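Local coordinates for protein FkbI (Streptomyces hygroscopicus, PDB 1R2J), which binds FAD and, as an acyl-ACP dehydrogenase, probably oxidises a carrier-protein-bound intermediate on the way to the methoxymalonyl extender unit of the polyketide FK520, at residues W83-L88 and A205-S210; R126-G131 and L157-S162; V166-D171 and V199-G204. One frame throughout, in Å; residues are numbered along the deposited sequence.

Contact 1. Residues W83-L88 and A205-S210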
loop_
_atom_site.group_PDB
_atom_site.type_symbol
_atom_site.label_atom_id
_atom_site.label_comp_id
_atom_site.label_asym_id
_atom_site.label_seq_id
_atom_site.Cartn_x
_atom_site.Cartn_y
_atom_site.Cartn_z
ATOM N N TRP A 83 11.756 2.768 0.987
ATOM C CA TRP A 83 11.802 3.979 1.802
ATOM C C TRP A 83 12.363 3.674 3.186
ATOM O O TRP A 83 13.212 4.398 3.697
ATOM C CB TRP A 83 10.396 4.573 1.934
ATOM C CG TRP A 83 10.301 5.664 2.950
ATOM C CD1 TRP A 83 9.654 5.613 4.153
ATOM C CD2 TRP A 83 10.889 6.966 2.864
ATOM N NE1 TRP A 83 9.805 6.806 4.819
ATOM C CE2 TRP A 83 10.558 7.654 4.051
ATOM C CE3 TRP A 83 11.667 7.618 1.898
ATOM C CZ2 TRP A 83 10.976 8.964 4.300
ATOM C CZ3 TRP A 83 12.084 8.920 2.146
ATOM C CH2 TRP A 83 11.736 9.579 3.337
ATOM N N THR A 84 11.873 2.600 3.792
ATOM C CA THR A 84 12.331 2.196 5.115
ATOM C C THR A 84 13.849 1.971 5.141
ATOM O O THR A 84 14.532 2.380 6.083
ATOM C CB THR A 84 11.618 0.901 5.563
ATOM O OG1 THR A 84 10.203 1.125 5.598
ATOM C CG2 THR A 84 12.091 0.475 6.947
ATOM N N VAL A 85 14.379 1.330 4.104
ATOM C CA VAL A 85 15.806 1.055 4.047
ATOM C C VAL A 85 16.632 2.304 3.774
ATOM O O VAL A 85 17.721 2.467 4.313
ATOM C CB VAL A 85 16.137 -0.011 2.972
ATOM C CG1 VAL A 85 17.625 -0.259 2.926
ATOM C CG2 VAL A 85 15.397 -1.310 3.280
ATOM N N GLN A 86 16.115 3.201 2.951
ATOM C CA GLN A 86 16.876 4.394 2.652
ATOM C C GLN A 86 16.692 5.476 3.721
ATOM O O GLN A 86 17.381 6.495 3.709
ATOM C CB GLN A 86 16.506 4.894 1.255
ATOM C CG GLN A 86 15.433 5.939 1.200
ATOM C CD GLN A 86 16.014 7.320 1.288
ATOM O OE1 GLN A 86 16.968 7.645 0.582
ATOM N NE2 GLN A 86 15.450 8.149 2.157
ATOM N N ARG A 87 15.779 5.244 4.660
ATOM C CA ARG A 87 15.539 6.198 5.738
ATOM C C ARG A 87 16.260 5.752 7.015
ATOM O O ARG A 87 16.631 6.578 7.849
ATOM C CB ARG A 87 14.037 6.327 6.019
ATOM C CG ARG A 87 13.680 7.388 7.063
ATOM C CD ARG A 87 14.050 8.792 6.588
ATOM N NE ARG A 87 13.920 9.804 7.638
ATOM C CZ ARG A 87 14.226 11.092 7.479
ATOM N NH1 ARG A 87 14.678 11.533 6.310
ATOM N NH2 ARG A 87 14.090 11.945 8.488
ATOM N N LEU A 88 16.460 4.442 7.146
ATOM C CA LEU A 88 17.114 3.857 8.315
ATOM C C LEU A 88 18.489 3.249 8.008
ATOM O O LEU A 88 19.447 3.451 8.756
ATOM C CB LEU A 88 16.214 2.773 8.921
ATOM C CG LEU A 88 14.768 3.150 9.260
ATOM C CD1 LEU A 88 14.025 1.918 9.762
ATOM C CD2 LEU A 88 14.748 4.249 10.303
ATOM N N ALA A 205 22.163 -7.261 8.151
ATOM C CA ALA A 205 20.765 -7.288 7.742
ATOM C C ALA A 205 19.959 -6.321 8.589
ATOM O O ALA A 205 18.929 -5.812 8.150
ATOM C CB ALA A 205 20.204 -8.691 7.885
ATOM N N VAL A 206 20.433 -6.069 9.807
ATOM C CA VAL A 206 19.753 -5.154 10.715
ATOM C C VAL A 206 20.113 -3.715 10.381
ATOM O O VAL A 206 21.238 -3.274 10.607
ATOM C CB VAL A 206 20.134 -5.440 12.172
ATOM C CG1 VAL A 206 19.330 -4.556 13.103
ATOM C CG2 VAL A 206 19.888 -6.904 12.485
ATOM N N LEU A 207 19.144 -2.983 9.846
ATOM C CA LEU A 207 19.355 -1.594 9.459
ATOM C C LEU A 207 19.930 -0.747 10.588
ATOM O O LEU A 207 19.606 -0.945 11.757
ATOM C CB LEU A 207 18.037 -0.990 8.969
ATOM C CG LEU A 207 17.439 -1.628 7.708
ATOM C CD1 LEU A 207 16.081 -1.011 7.421
ATOM C CD2 LEU A 207 18.378 -1.437 6.525
ATOM N N ALA A 208 20.796 0.194 10.228
ATOM C CA ALA A 208 21.413 1.087 11.201
ATOM C C ALA A 208 20.321 1.994 11.750
ATOM O O ALA A 208 19.358 2.313 11.053
ATOM C CB ALA A 208 22.504 1.917 10.536
ATOM N N GLY A 209 20.466 2.421 12.995
ATOM C CA GLY A 209 19.431 3.265 13.561
ATOM C C GLY A 209 18.319 2.401 14.122
ATOM O O GLY A 209 17.268 2.900 14.521
ATOM N N SER A 210 18.552 1.092 14.140
ATOM C CA SER A 210 17.592 0.143 14.685
ATOM C C SER A 210 17.656 0.194 16.210
ATOM O O SER A 210 17.406 -0.806 16.879
ATOM C CB SER A 210 17.914 -1.283 14.228
ATOM O OG SER A 210 17.334 -1.583 12.973
#
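Leu207 reaches out of the loop that follows strand 199-202 and sets its isobutyl group against Thr84, Val85 and Leu88, on the last turns of helix 69-88. This is an interdomain contact of the acyl-CoA dehydrogenase fold, in which the N-terminal helical part meets the middle beta domain. The two methyls of Leu207 have different tasks. CD1 of Leu207 lies over the helix backbone, 4.0 Å from Thr84 O and from Val85 CA, and also nears Leu88 CB (4.1 Å), whereas CD2 meets Val85 CG1 at 3.9 Å. The side chains of Val85 and Leu207 cross at about a right angle. The first torsion of Val85 explains that touch, for it puts CG1 anti to the backbone N (chi1 179°), on the branch that faces CD2. Leu88 meets Leu207 at its root as well, CB to CB at 4.2 Å. Phe97 and Gln93 of helix 91-100 extend the packing, Phe97 against Val85 and Gln93 against Leu207. The FAD pocket is near: the side chains of Thr84 and the FAD-binding Val109 are about 5 Å apart, and that of Thr84 is about 10 Å from the flavin cofactor. Just past Leu207 the loop makes a type II beta turn, Leu207 to Ser210, with Gly209 at its third position, where a positive phi (85°) is expected. The hydroxyl of Ser210 ties this turn to strand 164-169: OG accepts from Val165 N and donates to Leu207 O at 2.7 Å, tilted 26° from the carbonyl plane.

Contact 2. Residues R126-G131 and L157-S162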
loop_
_atom_site.group_PDB
_atom_site.type_symbol
_atom_site.label_atom_id
_atom_site.label_comp_id
_atom_site.label_asym_id
_atom_site.label_seq_id
_atom_site.Cartn_x
_atom_site.Cartn_y
_atom_site.Cartn_z
ATOM N N ARG A 126 11.195 -10.297 18.455
ATOM C CA ARG A 126 12.486 -9.810 18.929
ATOM C C ARG A 126 13.641 -10.010 17.947
ATOM O O ARG A 126 13.695 -11.001 17.230
ATOM C CB ARG A 126 12.831 -10.499 20.255
ATOM C CG ARG A 126 12.452 -11.972 20.309
ATOM C CD ARG A 126 12.349 -12.462 21.748
ATOM N NE ARG A 126 12.129 -13.904 21.814
ATOM C CZ ARG A 126 11.009 -14.506 21.422
ATOM N NH1 ARG A 126 10.004 -13.787 20.937
ATOM N NH2 ARG A 126 10.896 -15.826 21.511
ATOM N N VAL A 127 14.548 -9.038 17.922
ATOM C CA VAL A 127 15.734 -9.069 17.080
ATOM C C VAL A 127 16.893 -9.004 18.049
ATOM O O VAL A 127 16.955 -8.080 18.871
ATOM C CB VAL A 127 15.810 -7.868 16.139
ATOM C CG1 VAL A 127 17.106 -7.881 15.367
ATOM C CG2 VAL A 127 14.621 -7.870 15.177
ATOM N N ARG A 128 17.806 -9.969 17.971
ATOM C CA ARG A 128 18.928 -9.986 18.900
ATOM C C ARG A 128 20.308 -10.063 18.227
ATOM O O ARG A 128 20.721 -11.120 17.723
ATOM C CB ARG A 128 18.748 -11.146 19.896
ATOM C CG ARG A 128 17.951 -10.778 21.140
ATOM C CD ARG A 128 18.203 -11.740 22.309
ATOM N NE ARG A 128 19.609 -11.683 22.708
ATOM C CZ ARG A 128 20.192 -10.673 23.351
ATOM N NH1 ARG A 128 21.483 -10.750 23.655
ATOM N NH2 ARG A 128 19.500 -9.591 23.689
ATOM N N LEU A 129 21.021 -8.936 18.279
ATOM C CA LEU A 129 22.362 -8.808 17.725
ATOM C C LEU A 129 23.273 -9.710 18.571
ATOM O O LEU A 129 23.269 -9.618 19.797
ATOM C CB LEU A 129 22.876 -7.384 17.819
ATOM C CG LEU A 129 22.226 -6.303 16.954
ATOM C CD1 LEU A 129 22.679 -4.922 17.413
ATOM C CD2 LEU A 129 22.577 -6.523 15.489
ATOM N N ASP A 130 24.075 -10.552 17.919
ATOM C CA ASP A 130 24.965 -11.468 18.621
ATOM C C ASP A 130 26.215 -11.722 17.781
ATOM O O ASP A 130 26.316 -12.734 17.085
ATOM C CB ASP A 130 24.256 -12.788 18.885
ATOM C CG ASP A 130 23.080 -12.643 19.832
ATOM O OD1 ASP A 130 23.296 -12.173 20.968
ATOM O OD2 ASP A 130 21.943 -12.989 19.437
ATOM N N GLY A 131 27.158 -10.790 17.843
ATOM C CA GLY A 131 28.378 -10.943 17.086
ATOM C C GLY A 131 28.227 -10.509 15.641
ATOM O O GLY A 131 27.876 -9.365 15.362
ATOM N N LEU A 157 11.415 -5.877 18.504
ATOM C CA LEU A 157 12.035 -5.259 19.669
ATOM C C LEU A 157 13.415 -5.852 19.909
ATOM O O LEU A 157 13.597 -7.071 19.883
ATOM C CB LEU A 157 11.175 -5.469 20.914
ATOM C CG LEU A 157 9.703 -5.057 20.840
ATOM C CD1 LEU A 157 9.015 -5.382 22.161
ATOM C CD2 LEU A 157 9.598 -3.577 20.535
ATOM N N GLN A 158 14.389 -4.985 20.146
ATOM C CA GLN A 158 15.743 -5.448 20.386
ATOM C C GLN A 158 15.786 -6.031 21.799
ATOM O O GLN A 158 15.135 -7.041 22.072
ATOM C CB GLN A 158 16.719 -4.282 20.233
ATOM C CG GLN A 158 18.093 -4.685 19.732
ATOM C CD GLN A 158 18.684 -3.648 18.801
ATOM O OE1 GLN A 158 18.464 -2.448 18.972
ATOM N NE2 GLN A 158 19.448 -4.103 17.817
ATOM N N GLU A 159 16.532 -5.397 22.697
ATOM C CA GLU A 159 16.648 -5.867 24.080
ATOM C C GLU A 159 16.822 -4.683 25.022
ATOM O O GLU A 159 16.159 -4.593 26.062
ATOM C CB GLU A 159 17.833 -6.826 24.205
ATOM C CG GLU A 159 18.130 -7.272 25.630
ATOM C CD GLU A 159 17.156 -8.312 26.158
ATOM O OE1 GLU A 159 15.951 -8.008 26.301
ATOM O OE2 GLU A 159 17.609 -9.442 26.437
ATOM N N ASP A 160 17.752 -3.805 24.656
ATOM C CA ASP A 160 18.046 -2.581 25.389
ATOM C C ASP A 160 17.168 -1.572 24.676
ATOM O O ASP A 160 16.003 -1.399 25.030
ATOM C CB ASP A 160 19.511 -2.140 25.211
ATOM C CG ASP A 160 20.507 -3.116 25.802
ATOM O OD1 ASP A 160 20.461 -4.316 25.452
ATOM O OD2 ASP A 160 21.348 -2.677 26.624
ATOM N N GLY A 161 17.774 -0.940 23.675
ATOM C CA GLY A 161 17.084 0.038 22.852
ATOM C C GLY A 161 16.101 -0.710 21.977
ATOM O O GLY A 161 16.403 -1.092 20.840
ATOM N N SER A 162 14.921 -0.930 22.549
ATOM C CA SER A 162 13.825 -1.636 21.906
ATOM C C SER A 162 13.547 -1.060 20.526
ATOM O O SER A 162 13.754 0.129 20.293
ATOM C CB SER A 162 12.582 -1.530 22.793
ATOM O OG SER A 162 12.873 -2.051 24.080
#
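Arg126 and Leu157 form a single beta bridge in which the two backbones run the same way, their CA atoms 4.6 Å apart, with Val127 N donating to Leu157 O at 2.9 Å in a fairly straight bond (160° at the hydrogen). The donor lies above the plane of that carbonyl. Leu157 also bonds through its backbone to Thr125, as expected where a residue of one chain is held between the two neighbours of its partner. Two CA-H...O contacts add to the join: Arg126 CA lies 3.1 Å from Leu157 O, and Gln158 CA 3.3 Å from Val127 O. Beyond Gln158 the two backbones diverge, and side chains span the gap. The bridge fastens the loop after strand 151-156 to the edge of strand 126-130, so that two sheets of the acyl-CoA dehydrogenase middle domain are joined at the protein surface. Outside it, Arg128 and Glu159 pair obliquely. The Arg128 chain bends at chi3 (62°), which turns NE off the line of the aliphatic part, and the guanidinium presents its edge to Glu159, with NH2 3.3 Å from CB in its plane. Glu159 OE2 is likewise 3.3 Å from Arg128 NH2, but it stands well out of the guanidinium plane and the two flat groups are 50° apart; this salt bridge therefore rests on charge alone, with no N-H aimed at the oxygen. Asp130 completes the network from the far end of the strand, its OD1 3.5 Å from Arg128 NH1. Arg126 turns its own guanidinium away from the loop, to a salt bridge with Asp137.

Contact 3. Residues V166-D171 and V199-G204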
loop_
_atom_site.group_PDB
_atom_site.type_symbol
_atom_site.label_atom_id
_atom_site.label_comp_id
_atom_site.label_asym_id
_atom_site.label_seq_id
_atom_site.Cartn_x
_atom_site.Cartn_y
_atom_site.Cartn_z
ATOM N N VAL A 166 14.818 -5.548 10.521
ATOM C CA VAL A 166 15.702 -6.504 9.856
ATOM C C VAL A 166 15.199 -6.969 8.490
ATOM O O VAL A 166 14.028 -7.323 8.332
ATOM C CB VAL A 166 15.919 -7.761 10.736
ATOM C CG1 VAL A 166 17.020 -8.642 10.143
ATOM C CG2 VAL A 166 16.278 -7.345 12.145
ATOM N N VAL A 167 16.092 -6.961 7.503
ATOM C CA VAL A 167 15.751 -7.414 6.157
ATOM C C VAL A 167 16.099 -8.899 6.126
ATOM O O VAL A 167 17.274 -9.270 6.130
ATOM C CB VAL A 167 16.573 -6.669 5.082
ATOM C CG1 VAL A 167 16.219 -7.190 3.698
ATOM C CG2 VAL A 167 16.306 -5.169 5.172
ATOM N N VAL A 168 15.068 -9.738 6.110
ATOM C CA VAL A 168 15.235 -11.186 6.117
ATOM C C VAL A 168 14.922 -11.860 4.783
ATOM O O VAL A 168 13.853 -11.652 4.209
ATOM C CB VAL A 168 14.323 -11.831 7.188
ATOM C CG1 VAL A 168 14.655 -13.303 7.341
ATOM C CG2 VAL A 168 14.467 -11.096 8.513
ATOM N N PRO A 169 15.857 -12.678 4.268
ATOM C CA PRO A 169 15.623 -13.369 2.996
ATOM C C PRO A 169 14.468 -14.352 3.191
ATOM O O PRO A 169 14.452 -15.119 4.156
ATOM C CB PRO A 169 16.949 -14.082 2.743
ATOM C CG PRO A 169 17.951 -13.175 3.407
ATOM C CD PRO A 169 17.254 -12.851 4.706
ATOM N N ALA A 170 13.510 -14.325 2.274
ATOM C CA ALA A 170 12.335 -15.187 2.348
ATOM C C ALA A 170 12.641 -16.678 2.467
ATOM O O ALA A 170 11.813 -17.447 2.956
ATOM C CB ALA A 170 11.445 -14.947 1.133
ATOM N N ASP A 171 13.826 -17.082 2.020
ATOM C CA ASP A 171 14.215 -18.486 2.055
ATOM C C ASP A 171 15.212 -18.833 3.159
ATOM O O ASP A 171 15.851 -19.885 3.108
ATOM C CB ASP A 171 14.815 -18.883 0.710
ATOM C CG ASP A 171 15.923 -17.949 0.279
ATOM O OD1 ASP A 171 15.619 -16.780 -0.033
ATOM O OD2 ASP A 171 17.099 -18.375 0.255
ATOM N N VAL A 199 15.416 -17.238 13.266
ATOM C CA VAL A 199 16.006 -17.009 11.953
ATOM C C VAL A 199 17.345 -16.295 12.075
ATOM O O VAL A 199 17.421 -15.197 12.626
ATOM C CB VAL A 199 15.070 -16.159 11.065
ATOM C CG1 VAL A 199 15.741 -15.858 9.736
ATOM C CG2 VAL A 199 13.757 -16.895 10.844
ATOM N N ARG A 200 18.400 -16.920 11.558
ATOM C CA ARG A 200 19.732 -16.328 11.618
ATOM C C ARG A 200 20.098 -15.589 10.333
ATOM O O ARG A 200 20.015 -16.143 9.237
ATOM C CB ARG A 200 20.798 -17.399 11.891
ATOM C CG ARG A 200 20.771 -18.007 13.286
ATOM C CD ARG A 200 19.690 -19.060 13.423
ATOM N NE ARG A 200 19.656 -19.637 14.769
ATOM C CZ ARG A 200 18.877 -20.654 15.126
ATOM N NH1 ARG A 200 18.066 -21.212 14.238
ATOM N NH2 ARG A 200 18.905 -21.113 16.373
ATOM N N VAL A 201 20.505 -14.334 10.478
ATOM C CA VAL A 201 20.906 -13.520 9.339
ATOM C C VAL A 201 22.111 -12.666 9.713
ATOM O O VAL A 201 22.386 -12.445 10.892
ATOM C CB VAL A 201 19.756 -12.590 8.869
ATOM C CG1 VAL A 201 18.609 -13.419 8.327
ATOM C CG2 VAL A 201 19.285 -11.719 10.015
ATOM N N PRO A 202 22.859 -12.187 8.708
ATOM C CA PRO A 202 24.038 -11.354 8.961
ATOM C C PRO A 202 23.685 -10.124 9.787
ATOM O O PRO A 202 22.591 -9.571 9.657
ATOM C CB PRO A 202 24.501 -10.982 7.555
ATOM C CG PRO A 202 24.104 -12.176 6.749
ATOM C CD PRO A 202 22.719 -12.476 7.270
ATOM N N ALA A 203 24.612 -9.697 10.637
ATOM C CA ALA A 203 24.386 -8.518 11.461
ATOM C C ALA A 203 24.110 -7.328 10.547
ATOM O O ALA A 203 23.466 -6.354 10.952
ATOM C CB ALA A 203 25.609 -8.242 12.334
ATOM N N GLY A 204 24.594 -7.420 9.310
ATOM C CA GLY A 204 24.395 -6.348 8.352
ATOM C C GLY A 204 22.962 -6.239 7.862
ATOM O O GLY A 204 22.586 -5.248 7.230
#
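Val201 faces Val166, Val168 and Pro169 with both of its methyls: its first torsion (chi1 -66°) sets CG1 anti to the carbonyl carbon and leaves CG2 between the backbone N and the carbonyl carbon. Val201 CG2 meets Val166 CG1 tip to tip at 3.8 Å. Val201 CG1 serves the C-terminal end of strand 164-169, 3.9 Å from Pro169 CD and 4.1 Å from Val168 CG1, with the Val168 and Val201 side chains at about a right angle. Val168 and Val199 each hold CG1 anti to the backbone N, and these two methyls meet at 3.7 Å. Every touch is apolar, and no hydrogen bond links the segments. The axes of 166-169, the end of strand 164-169, and of strand 199-202 pass 8.0 Å apart at 110°, which makes this face-to-face packing of two sheets in the middle beta domain rather than pairing within one sheet. Val166 and Val168 bond to Val154 and Leu152 of strand 151-156, and Val167 to Ala205 of the loop that follows strand 199-202, while Val199 bonds to Val136 of strand 133-143, whose Ala134 also touches the side chain of Val201.

Overall arrangement
From the N terminus, helix 69-88 supplies the first half of contact 1, whose loop closes only when the chain reaches 205-210 after passing through the beta domain. Contacts 2 and 3 both nest inside that loop and follow one another in series: 157-162 returns to strand 126-130 before 166-171 opens contact 3, which 199-204 closes. Contact 2 joins the two sheets at their edge, contact 3 packs them face to face, and contact 1 brings the helical part onto this beta domain. Val206 lies where they converge, its CG2 near Leu129 CD2, Val127 CG1 and Val166 CG2, while Ala205 O probably accepts a hydrogen bond from Val167 N.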